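Local coordinates for Alpha/beta hydrolase fold-3 domain protein (Sulfolobus islandicus, PDB 5LK6) that probably hydrolyses carboxylic esters, as a thermostable lipase-like carboxylesterase of the alpha/beta hydrolase fold, at residues A[76-81]-A[88-93]; A[61-66]-A[96-101]; A[181-184]-A[188-191]; A[163-168]-A[227-232]; A[116-121]-A[214-219]. All blocks are in the same frame, centred on the assembly; numbering follows the deposited sequence.

Contact 1: residues A[76-81]-A[88-93]; sequences YLHGGG and ESYDPL
Y76 meets Y90 and L93 from strand 72-77, with its CG anti to the backbone N (chi1 -164°). This torsion drops the ring toward the start of helix 91-101. Its CE2 comes 3.9 Å from CD2 of Y90, and the two side chains cross at about a right angle. The hydroxyl end passes L93, with Y76 OH 3.6 Å from L93 CD2. That hydroxyl is hydrogen-bonded to D150 OD1. H78 touches Y90 with its CB, not its ring. This carbon sits over the centre of one face of the Y90 ring, 3.4 Å from the centroid, in a CH-pi contact only 8° off the ring normal. The imidazole itself leads away from Y90 and stacks on Y110. H78 ND1 donates to G79 O at 2.6 Å, with the acceptor nearly in the ring plane. This bond and the stack on Y110 help set the turn of the imidazole. At G79 the backbone N lies 3.3 Å from Y90 OH. The hydroxyl of Y90 is hydrogen-bonded to D150 OD2. G80 continues the glycine run. The HGGG run matches the oxyanion-hole motif of hormone-sensitive-lipase-like esterases. The N-H groups of G80 and G81 probably help form that hole, with G79 just before them. The chemistry is mostly apolar packing. Its two buried phenol groups converge on one carboxylate, D150, which probably helps to position the glycine loop.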
# COMPACT_ATOMS: atom_id res chain seq x y z
N TYR A 76 -1.29 16.37 11.53
CA TYR A 76 -0.90 15.05 12.00
C TYR A 76 -1.17 14.96 13.49
O TYR A 76 -0.61 15.73 14.23
CB TYR A 76 0.55 14.69 11.68
CG TYR A 76 0.74 13.19 11.86
CD1 TYR A 76 0.40 12.31 10.85
CD2 TYR A 76 1.11 12.66 13.09
CE1 TYR A 76 0.52 10.94 11.03
CE2 TYR A 76 1.21 11.29 13.27
CZ TYR A 76 0.92 10.43 12.25
OH TYR A 76 1.02 9.06 12.46
N LEU A 77 -2.03 14.01 13.87
CA LEU A 77 -2.39 13.71 15.26
C LEU A 77 -1.76 12.40 15.72
O LEU A 77 -2.10 11.34 15.16
CB LEU A 77 -3.90 13.60 15.36
CG LEU A 77 -4.64 14.77 14.70
CD1 LEU A 77 -6.15 14.51 14.62
CD2 LEU A 77 -4.33 16.10 15.40
N HIS A 78 -0.82 12.44 16.69
CA HIS A 78 -0.07 11.24 17.05
C HIS A 78 -0.91 10.18 17.77
O HIS A 78 -1.91 10.47 18.39
CB HIS A 78 1.14 11.61 17.92
CG HIS A 78 0.78 12.11 19.30
ND1 HIS A 78 0.55 11.25 20.36
CD2 HIS A 78 0.61 13.36 19.78
CE1 HIS A 78 0.24 11.96 21.43
NE2 HIS A 78 0.25 13.24 21.10
N GLY A 79 -0.49 8.92 17.70
CA GLY A 79 -1.06 7.86 18.56
C GLY A 79 -0.46 7.76 19.95
O GLY A 79 0.29 8.63 20.37
N GLY A 80 -0.77 6.67 20.65
CA GLY A 80 -0.41 6.50 22.07
C GLY A 80 -1.59 6.36 23.05
O GLY A 80 -1.46 6.71 24.23
N GLY A 81 -2.74 5.87 22.58
CA GLY A 81 -3.89 5.56 23.43
C GLY A 81 -4.51 6.72 24.17
O GLY A 81 -5.18 6.54 25.22
N GLU A 88 7.47 15.40 20.37
CA GLU A 88 8.89 15.08 20.39
C GLU A 88 9.09 13.63 19.96
O GLU A 88 9.84 13.36 19.03
CB GLU A 88 9.58 15.43 21.73
CG GLU A 88 9.97 16.91 21.94
CD GLU A 88 11.19 17.46 21.06
OE1 GLU A 88 11.68 16.86 20.00
OE2 GLU A 88 11.68 18.58 21.42
N SER A 89 8.37 12.71 20.60
CA SER A 89 8.45 11.29 20.25
C SER A 89 8.04 10.99 18.80
O SER A 89 8.57 10.05 18.22
CB SER A 89 7.59 10.42 21.19
OG SER A 89 6.18 10.70 21.13
N TYR A 90 7.14 11.78 18.22
CA TYR A 90 6.67 11.57 16.85
C TYR A 90 7.47 12.28 15.76
O TYR A 90 7.13 12.23 14.55
CB TYR A 90 5.16 11.89 16.75
CG TYR A 90 4.34 10.63 17.01
CD1 TYR A 90 4.34 10.00 18.26
CD2 TYR A 90 3.65 10.02 16.00
CE1 TYR A 90 3.64 8.85 18.48
CE2 TYR A 90 2.94 8.87 16.22
CZ TYR A 90 2.94 8.29 17.47
OH TYR A 90 2.23 7.14 17.64
N ASP A 91 8.57 12.90 16.18
CA ASP A 91 9.28 13.79 15.34
C ASP A 91 9.97 13.02 14.16
O ASP A 91 9.89 13.47 13.02
CB ASP A 91 10.25 14.64 16.22
CG ASP A 91 11.04 15.70 15.41
OD1 ASP A 91 10.53 16.85 15.22
OD2 ASP A 91 12.18 15.32 14.98
N PRO A 92 10.59 11.86 14.44
CA PRO A 92 11.08 11.08 13.31
C PRO A 92 10.03 10.67 12.26
O PRO A 92 10.27 10.78 11.05
CB PRO A 92 11.69 9.84 13.98
CG PRO A 92 12.13 10.32 15.30
CD PRO A 92 11.05 11.29 15.71
N LEU A 93 8.87 10.23 12.71
CA LEU A 93 7.84 9.87 11.76
C LEU A 93 7.33 11.08 10.98
O LEU A 93 7.08 10.98 9.79
CB LEU A 93 6.70 9.17 12.50
CG LEU A 93 5.47 8.78 11.71
CD1 LEU A 93 5.79 7.84 10.58
CD2 LEU A 93 4.47 8.15 12.67

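Contact 2: residues A[61-66]-A[96-101]; sequences RVYLPK and AITNAC
T98 of helix 91-101 packs against Y63, the last residue of strand 57-63, and against L64 and P65 just after it. The tight part is made by the two branches of T98. Its OG1 lies 3.4 Å from Y63 CB, and the two side chains cross at about a right angle. The ring of Y63 then runs on past T98, and its hydroxyl is bonded to D91 OD1. T98 CG2 is anti to the backbone N, which carries the methyl up against the main chain beyond the strand. It lies 3.8 Å from L64 C and also 3.8 Å from P65 N. T98 OG1 is not left bare, because it is hydrogen-bonded to C94 O one helical turn back. Putting an alanine at T98 would probably open a gap beside L64 and P65 and leave C94 O without this hydroxyl. The other side is looser. P65 CB is 4.3 Å from T98 CG2. The CA atoms of P65 and N99 are the nearest pair of the two backbones, at 5.9 Å, yet the N99 side chain lies in solvent. K66 is also exposed and reaches E42 with its amine. C101 ends the helix and is joined to C103 by a disulfide, just before strand 104-108. The arrangement is a helix packed against the sheet of the alpha/beta hydrolase fold, on the part where strand 57-63 runs antiparallel to its neighbours.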
# COMPACT_ATOMS: atom_id res chain seq x y z
N ARG A 61 4.00 21.46 16.20
CA ARG A 61 5.27 21.63 15.53
C ARG A 61 5.04 21.59 14.01
O ARG A 61 4.39 20.69 13.50
CB ARG A 61 6.25 20.57 15.99
CG ARG A 61 7.53 20.55 15.16
CD ARG A 61 8.58 19.71 15.84
NE ARG A 61 8.91 20.28 17.14
CZ ARG A 61 9.71 19.71 18.04
NH1 ARG A 61 10.28 18.50 17.83
NH2 ARG A 61 9.91 20.36 19.18
N VAL A 62 5.58 22.59 13.31
CA VAL A 62 5.42 22.77 11.87
C VAL A 62 6.69 22.34 11.15
O VAL A 62 7.78 22.81 11.44
CB VAL A 62 5.09 24.20 11.53
CG1 VAL A 62 4.61 24.31 10.10
CG2 VAL A 62 4.03 24.73 12.50
N TYR A 63 6.53 21.39 10.24
CA TYR A 63 7.62 20.93 9.39
C TYR A 63 7.33 21.39 7.96
O TYR A 63 6.22 21.14 7.41
CB TYR A 63 7.71 19.41 9.42
CG TYR A 63 7.81 18.78 10.77
CD1 TYR A 63 6.67 18.57 11.57
CD2 TYR A 63 9.01 18.32 11.23
CE1 TYR A 63 6.77 17.92 12.81
CE2 TYR A 63 9.13 17.72 12.46
CZ TYR A 63 8.01 17.50 13.25
OH TYR A 63 8.19 16.87 14.47
N LEU A 64 8.30 22.08 7.36
CA LEU A 64 8.20 22.40 5.92
C LEU A 64 9.13 21.45 5.20
O LEU A 64 10.12 21.00 5.77
CB LEU A 64 8.60 23.82 5.60
CG LEU A 64 7.95 25.03 6.30
CD1 LEU A 64 8.73 26.24 5.82
CD2 LEU A 64 6.45 25.23 6.06
N PRO A 65 8.80 21.11 3.96
CA PRO A 65 9.74 20.35 3.16
C PRO A 65 10.79 21.26 2.49
O PRO A 65 10.72 22.51 2.57
CB PRO A 65 8.85 19.72 2.11
CG PRO A 65 7.73 20.71 1.95
CD PRO A 65 7.57 21.45 3.23
N LYS A 66 11.77 20.60 1.87
CA LYS A 66 12.84 21.26 1.12
C LYS A 66 12.29 21.89 -0.13
O LYS A 66 12.57 23.04 -0.39
CB LYS A 66 13.98 20.30 0.83
CG LYS A 66 14.85 20.18 2.06
CD LYS A 66 16.06 19.31 1.90
CE LYS A 66 17.13 19.80 2.88
NZ LYS A 66 18.06 18.72 3.33
N ALA A 96 9.61 12.13 8.36
CA ALA A 96 9.58 11.17 7.26
C ALA A 96 8.35 11.33 6.40
O ALA A 96 8.43 11.21 5.19
CB ALA A 96 9.69 9.75 7.78
N ILE A 97 7.21 11.60 7.02
CA ILE A 97 6.03 11.91 6.21
C ILE A 97 6.24 13.20 5.39
O ILE A 97 5.92 13.24 4.20
CB ILE A 97 4.80 12.01 7.10
CG1 ILE A 97 4.51 10.60 7.60
CG2 ILE A 97 3.63 12.63 6.38
CD1 ILE A 97 3.52 10.59 8.72
N THR A 98 6.81 14.21 6.04
CA THR A 98 7.07 15.52 5.44
C THR A 98 7.87 15.37 4.16
O THR A 98 7.44 15.80 3.11
CB THR A 98 7.77 16.48 6.42
OG1 THR A 98 6.98 16.58 7.60
CG2 THR A 98 7.87 17.92 5.84
N ASN A 99 9.02 14.74 4.28
CA ASN A 99 9.89 14.49 3.15
C ASN A 99 9.24 13.57 2.09
O ASN A 99 9.47 13.78 0.93
CB ASN A 99 11.26 14.01 3.66
CG ASN A 99 12.03 13.26 2.62
OD1 ASN A 99 11.76 12.09 2.34
ND2 ASN A 99 12.99 13.91 2.04
N ALA A 100 8.38 12.64 2.47
CA ALA A 100 7.58 11.85 1.51
C ALA A 100 6.39 12.56 0.85
O ALA A 100 6.03 12.18 -0.26
CB ALA A 100 7.08 10.54 2.14
N CYS A 101 5.75 13.52 1.52
CA CYS A 101 4.57 14.17 0.97
C CYS A 101 4.89 15.51 0.27
O CYS A 101 4.00 16.09 -0.42
CB CYS A 101 3.49 14.38 2.07
SG CYS A 101 3.89 15.68 3.29

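Contact 3: residues A[181-184]-A[188-191]; sequences GFDS and SMIE
S186 OG is gripped from both sides of the contact between D183 and M189. It is hydrogen-bonded to D183 OD2 and to M189 N, so the two segments share a partner although no hydrogen bond joins them directly. The other carboxylate oxygen, D183 OD1, takes the backbone N-H of V185. The direct contact is between the D183 carboxylate and backbone carbonyl and the aliphatic part of M189. The two side chains come from opposite directions. D183 OD2 lies 3.6 Å from M189 CB. The M189 chain bends at chi2 (74°) and again at chi3 (69°), and this curls the terminal methyl back toward the loop. M189 CE thereby reaches 3.5 Å from D183 O, while M189 CG is 3.6 Å from D183 O. The outer part is thinner. I190 CD1 comes 4.0 Å from S184 O, and both of these residues are exposed. On the inner side M189 is buried. It packs on R200 and I203 of helix 200-210 and on Q249 of helix 247-259, with P245 and L246 completing its surroundings. The bond from V185 N to D183 OD1 has the pattern of an Asx turn, and that from M189 N to S186 OG fits an N-cap. Together they lead into the short helix 187-191, in the region that follows strand 173-176 of the alpha/beta hydrolase fold.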
# COMPACT_ATOMS: atom_id res chain seq x y z
N GLY A 181 -14.04 2.28 17.47
CA GLY A 181 -14.98 2.22 18.53
C GLY A 181 -14.86 0.98 19.36
O GLY A 181 -13.91 0.25 19.25
N PHE A 182 -15.88 0.76 20.17
CA PHE A 182 -15.93 -0.30 21.15
C PHE A 182 -16.05 -1.60 20.40
O PHE A 182 -16.90 -1.70 19.56
CB PHE A 182 -17.15 -0.16 22.13
CG PHE A 182 -17.05 -1.04 23.37
CD1 PHE A 182 -15.78 -1.27 24.02
CD2 PHE A 182 -18.18 -1.65 23.90
CE1 PHE A 182 -15.67 -2.08 25.14
CE2 PHE A 182 -18.08 -2.45 25.04
CZ PHE A 182 -16.83 -2.67 25.66
N ASP A 183 -15.25 -2.59 20.75
CA ASP A 183 -15.26 -3.87 20.07
C ASP A 183 -14.90 -4.97 21.05
O ASP A 183 -13.71 -5.09 21.42
CB ASP A 183 -14.24 -3.81 18.92
CG ASP A 183 -14.04 -5.16 18.20
OD1 ASP A 183 -14.97 -6.03 18.29
OD2 ASP A 183 -12.99 -5.31 17.48
N SER A 184 -15.92 -5.77 21.41
CA SER A 184 -15.80 -6.96 22.27
C SER A 184 -15.99 -8.25 21.52
O SER A 184 -16.00 -9.31 22.15
CB SER A 184 -16.84 -6.97 23.43
OG SER A 184 -17.60 -5.77 23.55
N SER A 188 -10.37 -10.38 14.89
CA SER A 188 -9.07 -9.83 15.17
C SER A 188 -8.90 -9.44 16.65
O SER A 188 -7.85 -9.69 17.22
CB SER A 188 -8.73 -8.68 14.22
OG SER A 188 -9.39 -7.50 14.54
N MET A 189 -9.90 -8.88 17.31
CA MET A 189 -9.73 -8.51 18.72
C MET A 189 -9.59 -9.77 19.57
O MET A 189 -8.85 -9.78 20.54
CB MET A 189 -10.93 -7.68 19.18
CG MET A 189 -11.04 -7.31 20.66
SD MET A 189 -9.83 -6.05 20.97
CE MET A 189 -10.54 -4.68 20.04
N ILE A 190 -10.36 -10.81 19.27
CA ILE A 190 -10.27 -12.06 20.04
C ILE A 190 -8.90 -12.75 19.77
O ILE A 190 -8.18 -13.01 20.67
CB ILE A 190 -11.44 -13.04 19.74
CG1 ILE A 190 -12.85 -12.50 20.10
CG2 ILE A 190 -11.20 -14.37 20.44
CD1 ILE A 190 -12.91 -11.66 21.33
N GLU A 191 -8.58 -13.03 18.51
CA GLU A 191 -7.42 -13.84 18.15
C GLU A 191 -6.06 -13.19 18.45
O GLU A 191 -5.13 -13.89 18.72
CB GLU A 191 -7.51 -14.19 16.67
CG GLU A 191 -6.62 -15.33 16.19
CD GLU A 191 -7.11 -16.73 16.57
OE1 GLU A 191 -6.36 -17.75 16.24
OE2 GLU A 191 -8.19 -16.77 17.26

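Contact 4: residues A[163-168]-A[227-232]; sequences LSKGKL and AQDLSG
An Asx turn at D229 receives the ammonium group of K165, and a salt bridge thus joins two surface loops of the alpha/beta hydrolase fold. One loop follows helix 152-163. The other leads toward strand 236-241. K165 NZ lies 2.8 Å from D229 OD2, and the two side chains cross at about a right angle. The lysine starts with CG anti to the backbone N (chi1 -160°), which points the chain across to the second loop. The other oxygen of the carboxylate closes the turn. D229 OD1 accepts from S231 N at 3.2 Å and from S231 OG at 2.8 Å. The hydroxyl comes on the syn side, 29° out of the carboxylate plane, whereas the N-H arrives from above that plane. Both approach from the same face. These two bonds hold the carboxylate turned so that OD2 faces the lysine. K165 is exposed, and water would probably weaken the ion pair. Between D229 and S231, L230 points away from the first loop and packs on helix 247-259. The lysine methylenes lie along the backbone of the second loop: K165 CD is 3.5 Å from S231 O, and K165 CG is 4.2 Å from G232 O.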
# COMPACT_ATOMS: atom_id res chain seq x y z
N LEU A 163 -16.75 15.93 12.55
CA LEU A 163 -17.05 17.25 13.11
C LEU A 163 -16.90 18.42 12.12
O LEU A 163 -17.45 19.48 12.34
CB LEU A 163 -16.07 17.52 14.27
CG LEU A 163 -16.30 16.70 15.57
CD1 LEU A 163 -15.21 16.96 16.61
CD2 LEU A 163 -17.68 16.98 16.13
N SER A 164 -16.11 18.21 11.08
CA SER A 164 -15.82 19.18 10.05
C SER A 164 -16.79 19.17 8.91
O SER A 164 -16.72 20.07 8.09
CB SER A 164 -14.43 18.93 9.45
OG SER A 164 -13.42 19.20 10.40
N LYS A 165 -17.70 18.19 8.84
CA LYS A 165 -18.68 18.13 7.76
C LYS A 165 -19.53 19.43 7.70
O LYS A 165 -20.10 19.82 8.69
CB LYS A 165 -19.58 16.91 7.94
CG LYS A 165 -20.30 16.46 6.67
CD LYS A 165 -21.34 15.37 6.96
CE LYS A 165 -22.51 15.58 6.00
NZ LYS A 165 -23.56 14.54 6.15
N GLY A 166 -19.57 20.10 6.54
CA GLY A 166 -20.26 21.40 6.37
C GLY A 166 -19.63 22.63 7.05
O GLY A 166 -20.29 23.65 7.24
N LYS A 167 -18.39 22.52 7.50
CA LYS A 167 -17.66 23.63 8.08
C LYS A 167 -16.32 23.81 7.41
O LYS A 167 -15.85 24.92 7.29
CB LYS A 167 -17.35 23.40 9.56
CG LYS A 167 -18.50 23.29 10.57
CD LYS A 167 -18.09 23.98 11.91
CE LYS A 167 -18.67 23.36 13.19
NZ LYS A 167 -20.07 22.94 12.98
N LEU A 168 -15.66 22.72 7.02
CA LEU A 168 -14.29 22.72 6.51
C LEU A 168 -14.26 21.79 5.31
O LEU A 168 -14.77 20.68 5.41
CB LEU A 168 -13.39 22.12 7.59
CG LEU A 168 -12.57 23.00 8.50
CD1 LEU A 168 -13.36 24.18 9.02
CD2 LEU A 168 -12.01 22.21 9.67
N ALA A 227 -21.34 6.86 14.06
CA ALA A 227 -21.89 8.09 13.49
C ALA A 227 -23.05 7.74 12.61
O ALA A 227 -23.04 6.70 11.93
CB ALA A 227 -20.85 8.83 12.66
N GLN A 228 -24.05 8.62 12.65
CA GLN A 228 -25.34 8.38 12.02
C GLN A 228 -25.27 8.42 10.50
O GLN A 228 -25.80 7.55 9.84
CB GLN A 228 -26.38 9.37 12.57
CG GLN A 228 -27.20 8.79 13.73
CD GLN A 228 -28.28 9.74 14.23
OE1 GLN A 228 -28.98 10.39 13.45
NE2 GLN A 228 -28.43 9.81 15.54
N ASP A 229 -24.56 9.40 10.00
CA ASP A 229 -24.36 9.66 8.58
C ASP A 229 -22.87 9.85 8.28
O ASP A 229 -22.24 10.86 8.71
CB ASP A 229 -25.12 10.97 8.22
CG ASP A 229 -25.14 11.28 6.73
OD1 ASP A 229 -24.89 10.38 5.91
OD2 ASP A 229 -25.43 12.43 6.39
N LEU A 230 -22.30 8.93 7.52
CA LEU A 230 -20.88 9.04 7.14
C LEU A 230 -20.68 9.67 5.78
O LEU A 230 -19.55 9.86 5.36
CB LEU A 230 -20.18 7.69 7.22
CG LEU A 230 -20.07 7.15 8.64
CD1 LEU A 230 -19.71 5.67 8.61
CD2 LEU A 230 -19.08 7.94 9.49
N SER A 231 -21.77 10.05 5.12
CA SER A 231 -21.71 10.62 3.74
C SER A 231 -21.02 11.99 3.72
O SER A 231 -20.95 12.66 4.76
CB SER A 231 -23.10 10.71 3.11
OG SER A 231 -23.77 11.81 3.72
N GLY A 232 -20.46 12.33 2.56
CA GLY A 232 -19.73 13.58 2.30
C GLY A 232 -18.55 13.87 3.17
O GLY A 232 -18.21 15.00 3.38

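Contact 5: residues A[116-121]-A[214-219]; sequences YKFPSA and PADLLD
D216 is the first residue of 214-219 to touch F118. Its CG lies anti to the carbonyl carbon (chi1 -69°), and this sets the carboxylate alongside the phenyl ring. D216 OD2 is 3.5 Å from F118 CD1, and D216 OD1 is 3.7 Å from F118 CE1. The two side chains slide past each other in opposite directions, with the ring and carboxylate planes 48° apart. D216 is buried, and its OD1 forms a salt bridge to R212 NH2. D219 closes the segment. Its backbone N donates to D216 O at 3.1 Å, which brings the second carboxylate to the same ring. D219 CG sits at the edge of the ring, near its plane, 3.9 Å from F118 CZ. The D219 carboxylate stands almost upright to the ring, at 83°, and its OD2 is paired with R221 NH2. F118 itself has P119 CB over one face, next to the cis peptide bond, and meets Y210 edge-to-face. With an alanine at F118 the ring is gone, which would probably leave a gap between the two aspartates and take from Y210 the ring it meets edge-to-face. The contact sits between the residues leading into helix 120-133 and the loop that follows helix 200-210. The F118 backbone is also hydrogen-bonded to Y210 at the end of that second helix.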
# COMPACT_ATOMS: atom_id res chain seq x y z
N TYR A 116 -6.21 15.10 31.22
CA TYR A 116 -7.36 15.63 30.52
C TYR A 116 -8.08 14.49 29.88
O TYR A 116 -7.55 13.73 29.04
CB TYR A 116 -6.96 16.69 29.46
CG TYR A 116 -6.16 17.80 30.05
CD1 TYR A 116 -6.79 18.88 30.70
CD2 TYR A 116 -4.76 17.74 30.04
CE1 TYR A 116 -6.04 19.89 31.29
CE2 TYR A 116 -3.99 18.73 30.65
CZ TYR A 116 -4.64 19.80 31.26
OH TYR A 116 -3.87 20.74 31.83
N LYS A 117 -9.34 14.40 30.23
CA LYS A 117 -10.20 13.31 29.83
C LYS A 117 -10.88 13.65 28.53
O LYS A 117 -10.97 14.78 28.15
CB LYS A 117 -11.28 13.07 30.89
CG LYS A 117 -10.79 12.93 32.33
CD LYS A 117 -10.13 11.60 32.58
CE LYS A 117 -9.76 11.47 34.04
NZ LYS A 117 -8.61 10.52 34.15
N PHE A 118 -11.41 12.64 27.89
CA PHE A 118 -12.32 12.78 26.80
C PHE A 118 -13.42 13.78 27.18
O PHE A 118 -13.93 13.74 28.31
CB PHE A 118 -12.90 11.41 26.48
CG PHE A 118 -14.02 11.44 25.51
CD1 PHE A 118 -15.33 11.62 25.93
CD2 PHE A 118 -13.78 11.22 24.14
CE1 PHE A 118 -16.35 11.62 25.01
CE2 PHE A 118 -14.79 11.26 23.21
CZ PHE A 118 -16.08 11.43 23.65
N PRO A 119 -13.82 14.69 26.27
CA PRO A 119 -13.39 14.79 24.88
C PRO A 119 -12.29 15.84 24.62
O PRO A 119 -12.25 16.45 23.53
CB PRO A 119 -14.66 15.21 24.21
CG PRO A 119 -15.26 16.14 25.19
CD PRO A 119 -14.98 15.54 26.54
N SER A 120 -11.38 16.04 25.57
CA SER A 120 -10.37 17.10 25.45
C SER A 120 -9.46 16.92 24.22
O SER A 120 -9.29 17.87 23.47
CB SER A 120 -9.48 17.22 26.70
OG SER A 120 -10.22 17.26 27.89
N ALA A 121 -8.89 15.74 24.02
CA ALA A 121 -8.09 15.45 22.84
C ALA A 121 -8.82 15.75 21.52
O ALA A 121 -8.17 16.12 20.53
CB ALA A 121 -7.66 14.02 22.84
N PRO A 214 -19.04 4.71 30.98
CA PRO A 214 -19.32 3.83 29.81
C PRO A 214 -20.12 4.52 28.72
O PRO A 214 -19.99 4.14 27.57
CB PRO A 214 -20.10 2.66 30.45
CG PRO A 214 -19.44 2.55 31.83
CD PRO A 214 -19.35 4.02 32.26
N ALA A 215 -20.89 5.53 29.10
CA ALA A 215 -21.64 6.31 28.14
C ALA A 215 -20.74 6.88 27.01
O ALA A 215 -21.21 7.07 25.89
CB ALA A 215 -22.43 7.43 28.82
N ASP A 216 -19.48 7.15 27.32
CA ASP A 216 -18.61 7.72 26.36
C ASP A 216 -18.28 6.71 25.26
O ASP A 216 -17.99 7.11 24.14
CB ASP A 216 -17.31 8.29 26.99
CG ASP A 216 -17.55 9.52 27.85
OD1 ASP A 216 -18.58 10.21 27.65
OD2 ASP A 216 -16.65 9.84 28.69
N LEU A 217 -18.36 5.41 25.55
CA LEU A 217 -18.17 4.37 24.52
C LEU A 217 -19.14 4.50 23.34
O LEU A 217 -18.83 4.06 22.25
CB LEU A 217 -18.25 2.95 25.11
CG LEU A 217 -17.21 2.55 26.19
CD1 LEU A 217 -17.67 1.34 27.02
CD2 LEU A 217 -15.85 2.27 25.58
N LEU A 218 -20.30 5.09 23.56
CA LEU A 218 -21.34 5.18 22.54
C LEU A 218 -21.36 6.50 21.88
O LEU A 218 -22.19 6.70 21.02
CB LEU A 218 -22.73 4.95 23.13
CG LEU A 218 -22.80 3.64 23.86
CD1 LEU A 218 -24.05 3.62 24.75
CD2 LEU A 218 -22.71 2.45 22.92
N ASP A 219 -20.48 7.40 22.28
CA ASP A 219 -20.43 8.74 21.75
C ASP A 219 -19.58 8.69 20.46
O ASP A 219 -18.47 8.11 20.43
CB ASP A 219 -19.83 9.62 22.82
CG ASP A 219 -19.83 11.09 22.47
OD1 ASP A 219 -19.41 11.51 21.38
OD2 ASP A 219 -20.16 11.86 23.39

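In the fold
Contact 1 is the closest of the five to the middle of the chain, its centre about 8 Å from the chain centre. It also borders the probable active site: G79 touches the likely Ser-His-Asp triad of S151, H274 and D244. Contact 2 shares helix 91-101 with it, their centres about 14 Å apart, and R61 pairs with E88 between them. Contacts 3 and 5 meet through F182 and L217. M189 of contact 3 lies near the triad without touching it. Contact 4 is a surface tie, about 19 Å between centres from contact 5. Contacts 2 and 3 lie on opposite sides of the chain centre, about 34 Å apart. A sulfate, probably from the crystallisation liquor, lies about 5 Å from D219 of contact 5.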